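Local coordinates for inositol monophosphatase family protein (Staphylococcus aureus subsp. aureus MSSA476, PDB 4I3Y), which probably hydrolyses inositol monophosphates to inositol and phosphate as a magnesium-dependent, lithium-inhibited phosphatase, at residues T8-T11 against L12-D16; A114-E118 against G119-L123. All coordinates share one frame; numbering follows the deposited sequence.

Contact 1: residues T8-T11 against L12-D16; sequences TDKT and LQQID
Thr11 caps the first turn of helix 12-35 with its side chain. Gln14 N donates to Thr11 OG1 over 2.8 Å, with an angle of 159° at the hydrogen. The torsion of Thr11 makes this possible. OG1 sits between the backbone N and the carbonyl carbon (chi1 75°), which turns the hydroxyl oxygen toward the backbone N-H of Gln14. Thr11 is therefore the N-cap residue.

The same residue also starts the backbone ladder of the helix. Ile15 N donates to Thr11 O at 3.0 Å. The next bond in the series runs from Asp16 N to Leu12 O at 2.7 Å.

Side-chain carbons pack around these bonds. Gln14 CG lies 3.2 Å from Thr11 OG1, and the two side chains cross at about a right angle. Ile15 CG1 stands beside its own backbone N, anti to the carbonyl carbon (chi1 -53°). This brings it to 3.2 Å from Thr11 O. Ile15 CG1 also makes an apolar contact with Lys10 CB, at 4.0 Å. Lys10 and Ile15 both touch Phe68 from a loop.

Beyond this turn, Asp16 forms a salt bridge with Lys136 and a hydrogen bond with Tyr125. The chemistry implies that Thr11 satisfies two N-H groups of the first turn, one by its hydroxyl and one by its carbonyl, which is consistent with the helix starting right after Thr11.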
ATOM      1  N   THR A   8      12.381  31.685 -25.750  1.00 55.24           N
ATOM      2  CA  THR A   8      11.368  32.289 -26.676  1.00 50.89           C
ATOM      3  C   THR A   8       9.852  32.160 -26.263  1.00 49.99           C
ATOM      4  O   THR A   8       8.979  32.376 -27.100  1.00 59.30           O
ATOM      5  CB  THR A   8      11.594  31.875 -28.172  1.00 51.45           C
ATOM      6  OG1 THR A   8      10.947  30.632 -28.458  1.00 48.25           O
ATOM      7  CG2 THR A   8      13.109  31.816 -28.571  1.00 49.42           C
ATOM      8  N   ASP A   9       9.556  31.864 -24.995  1.00 42.90           N
ATOM      9  CA  ASP A   9       8.184  31.885 -24.420  1.00 36.63           C
ATOM     10  C   ASP A   9       7.421  30.632 -24.852  1.00 34.65           C
ATOM     11  O   ASP A   9       7.049  30.485 -26.016  1.00 31.28           O
ATOM     12  CB  ASP A   9       7.313  33.060 -24.878  1.00 38.26           C
ATOM     13  CG  ASP A   9       7.666  34.428 -24.250  1.00 44.03           C
ATOM     14  OD1 ASP A   9       8.486  34.523 -23.290  1.00 42.35           O
ATOM     15  OD2 ASP A   9       7.077  35.426 -24.773  1.00 36.52           O
ATOM     16  N   LYS A  10       7.138  29.767 -23.896  1.00 29.13           N
ATOM     17  CA  LYS A  10       6.459  28.499 -24.151  1.00 26.71           C
ATOM     18  C   LYS A  10       5.054  28.430 -23.581  1.00 23.55           C
ATOM     19  O   LYS A  10       4.727  29.091 -22.574  1.00 22.42           O
ATOM     20  CB  LYS A  10       7.277  27.370 -23.566  1.00 23.89           C
ATOM     21  CG  LYS A  10       8.647  27.289 -24.168  1.00 28.59           C
ATOM     22  CD  LYS A  10       9.502  26.439 -23.228  1.00 31.96           C
ATOM     23  CE  LYS A  10      10.954  26.471 -23.648  1.00 33.82           C
ATOM     24  NZ  LYS A  10      10.959  26.206 -25.115  1.00 38.55           N
ATOM     25  N   THR A  11       4.211  27.612 -24.206  1.00 20.12           N
ATOM     26  CA  THR A  11       2.927  27.368 -23.641  1.00 18.07           C
ATOM     27  C   THR A  11       3.041  26.430 -22.401  1.00 18.76           C
ATOM     28  O   THR A  11       4.021  25.705 -22.250  1.00 19.13           O
ATOM     29  CB  THR A  11       1.981  26.761 -24.696  1.00 19.36           C
ATOM     30  OG1 THR A  11       2.303  25.379 -24.924  1.00 15.47           O
ATOM     31  CG2 THR A  11       1.872  27.653 -26.041  1.00 17.59           C
ATOM     32  N   LEU A  12       2.033  26.388 -21.555  1.00 19.05           N
ATOM     33  CA  LEU A  12       2.038  25.332 -20.509  1.00 21.73           C
ATOM     34  C   LEU A  12       2.149  23.928 -21.114  1.00 20.89           C
ATOM     35  O   LEU A  12       2.853  23.075 -20.587  1.00 20.34           O
ATOM     36  CB  LEU A  12       0.794  25.422 -19.590  1.00 21.17           C
ATOM     37  CG  LEU A  12       1.006  26.292 -18.343  1.00 24.81           C
ATOM     38  CD1 LEU A  12      -0.090  25.966 -17.361  1.00 26.65           C
ATOM     39  CD2 LEU A  12       2.362  26.169 -17.652  1.00 21.48           C
ATOM     40  N   GLN A  13       1.441  23.688 -22.222  1.00 21.07           N
ATOM     41  CA  GLN A  13       1.511  22.361 -22.836  1.00 19.88           C
ATOM     42  C   GLN A  13       2.856  22.042 -23.368  1.00 18.91           C
ATOM     43  O   GLN A  13       3.322  20.871 -23.243  1.00 18.42           O
ATOM     44  CB  GLN A  13       0.332  22.011 -23.814  1.00 22.69           C
ATOM     45  CG  GLN A  13      -0.670  23.095 -24.141  1.00 29.25           C
ATOM     46  CD  GLN A  13      -1.419  23.765 -22.978  1.00 27.37           C
ATOM     47  OE1 GLN A  13      -2.058  23.118 -22.108  1.00 31.27           O
ATOM     48  NE2 GLN A  13      -1.391  25.079 -22.999  1.00 29.37           N
ATOM     49  N   GLN A  14       3.559  23.049 -23.896  1.00 15.84           N
ATOM     50  CA  GLN A  14       4.967  22.782 -24.275  1.00 16.00           C
ATOM     51  C   GLN A  14       5.853  22.484 -23.081  1.00 15.92           C
ATOM     52  O   GLN A  14       6.764  21.644 -23.126  1.00 15.38           O
ATOM     53  CB  GLN A  14       5.581  23.958 -25.017  1.00 16.43           C
ATOM     54  CG  GLN A  14       4.917  24.191 -26.366  1.00 17.64           C
ATOM     55  CD  GLN A  14       5.466  25.438 -27.037  1.00 20.76           C
ATOM     56  OE1 GLN A  14       5.881  25.373 -28.197  1.00 22.43           O
ATOM     57  NE2 GLN A  14       5.475  26.559 -26.334  1.00 16.27           N
ATOM     58  N   ILE A  15       5.611  23.190 -22.003  1.00 15.93           N
ATOM     59  CA  ILE A  15       6.391  22.849 -20.818  1.00 17.19           C
ATOM     60  C   ILE A  15       5.989  21.418 -20.365  1.00 16.02           C
ATOM     61  O   ILE A  15       6.854  20.570 -20.092  1.00 16.57           O
ATOM     62  CB  ILE A  15       6.213  23.882 -19.694  1.00 17.00           C
ATOM     63  CG1 ILE A  15       6.506  25.345 -20.217  1.00 20.53           C
ATOM     64  CG2 ILE A  15       7.047  23.431 -18.499  1.00 17.57           C
ATOM     65  CD1 ILE A  15       6.135  26.488 -19.245  1.00 21.97           C
ATOM     66  N   ASP A  16       4.688  21.171 -20.278  1.00 16.26           N
ATOM     67  CA  ASP A  16       4.244  19.824 -19.844  1.00 17.07           C
ATOM     68  C   ASP A  16       4.867  18.718 -20.688  1.00 17.71           C
ATOM     69  O   ASP A  16       5.336  17.675 -20.148  1.00 18.95           O
ATOM     70  CB  ASP A  16       2.723  19.713 -19.844  1.00 18.63           C
ATOM     71  CG  ASP A  16       2.249  18.391 -19.316  1.00 20.00           C
ATOM     72  OD1 ASP A  16       2.572  18.021 -18.155  1.00 19.26           O
ATOM     73  OD2 ASP A  16       1.549  17.717 -20.076  1.00 18.73           O
TER

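Contact 2: residues A114-E118 against G119-L123; sequences AYFYE and GKPML
Met122 lies against two tyrosines of the preceding strand and forms the close-packed part of this hairpin. Its CB is 3.7 Å from Tyr115 CD2, and its CG is 3.6 Å from Tyr117 CB. The chain bends at chi2 (-57°), which brings CE to the edge of the Tyr117 ring. Leu123 CB meets Tyr115 CB beside it. Tyr115 OH bonds to His89, and its ring stacks on Trp91. Phe116 and Pro121 pair on the other face, with CE1 of Phe116 3.7 Å from CG of Pro121. The Phe116 ring also stacks on His240.

Both the N and the O of Tyr115 bond to strand 120-128. Tyr115 N donates to Leu123 O at 2.8 Å. Tyr115 O takes Met122 N at 2.9 Å and Leu123 N weakly at 3.4 Å.

The turn end is looser and more exposed. Tyr117 and Lys120 exchange two backbone bonds across it. Gly119 N donates to a water at 2.8 Å, which bonds weakly to Phe116 O. Glu118 CG lies over one face of the Tyr117 ring.

The arrangement is a beta hairpin with a two-residue loop, Glu118-Gly119 at the centre of a type I' turn, and a classic beta bulge, where Met122 and Leu123 both face Tyr115.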
ATOM      1  N   ALA A 114       6.740  20.186  -9.005  1.00 14.27           N
ATOM      2  CA  ALA A 114       5.703  21.198  -9.054  1.00 15.52           C
ATOM      3  C   ALA A 114       6.337  22.538  -9.486  1.00 17.77           C
ATOM      4  O   ALA A 114       7.419  22.928  -8.982  1.00 18.01           O
ATOM      5  CB  ALA A 114       4.999  21.345  -7.701  1.00 14.22           C
ATOM      6  N   TYR A 115       5.654  23.181 -10.445  1.00 17.32           N
ATOM      7  CA  TYR A 115       6.053  24.459 -10.998  1.00 17.62           C
ATOM      8  C   TYR A 115       5.064  25.572 -10.565  1.00 17.43           C
ATOM      9  O   TYR A 115       3.828  25.492 -10.762  1.00 17.53           O
ATOM     10  CB  TYR A 115       6.121  24.363 -12.525  1.00 17.57           C
ATOM     11  CG  TYR A 115       6.221  25.687 -13.258  1.00 17.74           C
ATOM     12  CD1 TYR A 115       7.342  26.519 -13.089  1.00 18.77           C
ATOM     13  CD2 TYR A 115       5.193  26.106 -14.157  1.00 20.38           C
ATOM     14  CE1 TYR A 115       7.458  27.742 -13.796  1.00 22.45           C
ATOM     15  CE2 TYR A 115       5.280  27.329 -14.871  1.00 20.44           C
ATOM     16  CZ  TYR A 115       6.412  28.140 -14.704  1.00 24.41           C
ATOM     17  OH  TYR A 115       6.506  29.362 -15.374  1.00 24.29           O
ATOM     18  N   PHE A 116       5.644  26.640 -10.068  1.00 15.98           N
ATOM     19  CA  PHE A 116       4.896  27.749  -9.528  1.00 18.93           C
ATOM     20  C   PHE A 116       5.338  28.983 -10.306  1.00 18.65           C
ATOM     21  O   PHE A 116       6.545  29.242 -10.444  1.00 17.82           O
ATOM     22  CB  PHE A 116       5.230  27.968  -8.023  1.00 18.52           C
ATOM     23  CG  PHE A 116       4.749  26.860  -7.145  1.00 19.99           C
ATOM     24  CD1 PHE A 116       3.492  26.937  -6.539  1.00 18.66           C
ATOM     25  CD2 PHE A 116       5.516  25.720  -6.983  1.00 18.96           C
ATOM     26  CE1 PHE A 116       3.019  25.905  -5.759  1.00 20.61           C
ATOM     27  CE2 PHE A 116       5.044  24.675  -6.191  1.00 20.45           C
ATOM     28  CZ  PHE A 116       3.804  24.759  -5.587  1.00 19.93           C
ATOM     29  N   TYR A 117       4.355  29.706 -10.800  1.00 21.06           N
ATOM     30  CA  TYR A 117       4.624  30.909 -11.591  1.00 25.03           C
ATOM     31  C   TYR A 117       4.167  32.118 -10.761  1.00 24.87           C
ATOM     32  O   TYR A 117       2.966  32.260 -10.485  1.00 23.45           O
ATOM     33  CB  TYR A 117       3.904  30.864 -12.951  1.00 25.46           C
ATOM     34  CG  TYR A 117       4.018  32.198 -13.702  1.00 31.29           C
ATOM     35  CD1 TYR A 117       5.255  32.643 -14.158  1.00 28.46           C
ATOM     36  CD2 TYR A 117       2.896  33.036 -13.893  1.00 33.15           C
ATOM     37  CE1 TYR A 117       5.384  33.851 -14.814  1.00 31.64           C
ATOM     38  CE2 TYR A 117       3.025  34.262 -14.549  1.00 35.59           C
ATOM     39  CZ  TYR A 117       4.284  34.658 -14.991  1.00 34.30           C
ATOM     40  OH  TYR A 117       4.481  35.854 -15.656  1.00 44.68           O
ATOM     41  N   GLU A 118       5.118  32.959 -10.333  1.00 26.98           N
ATOM     42  CA  GLU A 118       4.801  34.069  -9.395  1.00 25.83           C
ATOM     43  C   GLU A 118       3.933  33.531  -8.289  1.00 28.23           C
ATOM     44  O   GLU A 118       2.814  34.010  -8.067  1.00 27.30           O
ATOM     45  CB  GLU A 118       4.109  35.239 -10.088  1.00 26.10           C
ATOM     46  CG  GLU A 118       4.882  35.722 -11.285  1.00 27.08           C
ATOM     47  CD  GLU A 118       4.285  36.948 -11.937  1.00 33.02           C
ATOM     48  OE1 GLU A 118       3.056  37.200 -11.860  1.00 40.42           O
ATOM     49  OE2 GLU A 118       5.082  37.677 -12.524  1.00 30.48           O
ATOM     50  N   GLY A 119       4.432  32.476  -7.652  1.00 26.17           N
ATOM     51  CA  GLY A 119       3.705  31.790  -6.578  1.00 28.10           C
ATOM     52  C   GLY A 119       2.385  31.031  -6.831  1.00 28.66           C
ATOM     53  O   GLY A 119       1.783  30.523  -5.880  1.00 28.50           O
ATOM     54  N   LYS A 120       1.927  30.934  -8.081  1.00 26.47           N
ATOM     55  CA  LYS A 120       0.695  30.202  -8.377  1.00 23.80           C
ATOM     56  C   LYS A 120       1.059  28.852  -9.040  1.00 22.52           C
ATOM     57  O   LYS A 120       1.872  28.797  -9.983  1.00 22.06           O
ATOM     58  CB  LYS A 120      -0.260  31.018  -9.258  1.00 25.55           C
ATOM     59  CG  LYS A 120      -1.515  30.262  -9.671  1.00 27.09           C
ATOM     60  CD  LYS A 120      -2.661  31.188 -10.045  1.00 29.17           C
ATOM     61  CE  LYS A 120      -2.481  31.797 -11.410  1.00 25.04           C
ATOM     62  NZ  LYS A 120      -3.803  32.116 -12.051  1.00 25.36           N
ATOM     63  N   PRO A 121       0.519  27.759  -8.488  1.00 18.93           N
ATOM     64  CA  PRO A 121       0.741  26.388  -9.033  1.00 18.75           C
ATOM     65  C   PRO A 121       0.196  26.357 -10.480  1.00 18.03           C
ATOM     66  O   PRO A 121      -0.990  26.659 -10.683  1.00 18.26           O
ATOM     67  CB  PRO A 121      -0.192  25.497  -8.162  1.00 15.90           C
ATOM     68  CG  PRO A 121      -0.496  26.282  -6.960  1.00 17.21           C
ATOM     69  CD  PRO A 121      -0.452  27.768  -7.375  1.00 16.84           C
ATOM     70  N   MET A 122       1.056  26.001 -11.429  1.00 18.30           N
ATOM     71  CA  MET A 122       0.723  25.862 -12.839  1.00 17.90           C
ATOM     72  C   MET A 122       0.832  24.397 -13.352  1.00 16.40           C
ATOM     73  O   MET A 122      -0.020  23.969 -14.148  1.00 16.39           O
ATOM     74  CB  MET A 122       1.623  26.769 -13.706  1.00 19.09           C
ATOM     75  CG  MET A 122       1.482  28.269 -13.429  1.00 21.35           C
ATOM     76  SD  MET A 122      -0.222  28.811 -13.642  1.00 25.65           S
ATOM     77  CE  MET A 122      -0.143  30.560 -13.296  1.00 31.45           C
ATOM     78  N   LEU A 123       1.898  23.693 -12.955  1.00 15.80           N
ATOM     79  CA  LEU A 123       2.147  22.266 -13.363  1.00 15.77           C
ATOM     80  C   LEU A 123       2.546  21.449 -12.121  1.00 14.80           C
ATOM     81  O   LEU A 123       3.309  21.918 -11.276  1.00 13.58           O
ATOM     82  CB  LEU A 123       3.246  22.132 -14.407  1.00 14.87           C
ATOM     83  CG  LEU A 123       3.091  22.841 -15.751  1.00 16.96           C
ATOM     84  CD1 LEU A 123       4.425  22.753 -16.528  1.00 16.65           C
ATOM     85  CD2 LEU A 123       1.928  22.306 -16.583  1.00 17.23           C
TER
HETATM   86  O   HOH W   1       6.781  31.131  -8.406  1.00 21.74           O

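In the fold
The chain enters through the exposed segment 8-11, and contact 1 caps the start of helix 12-35. It closes before contact 2 opens, so the two are in series and neither nests nor crosses. About a hundred residues later, contact 2 closes the turn between strands 110-117 and 120-128, neighbours in the seven-stranded mixed sheet. The centres of contacts 1 and 2 lie about 13 Å apart, and the contacts meet directly. Ile15 CG2 packs on Leu123 CD1 at 3.3 Å, and Leu12 CD2 on Leu123 CG at 3.9 Å. The first turn of the helix is thereby laid against the sheet beside the hairpin's bulge. Together they tie the N-terminal helix to the sheet.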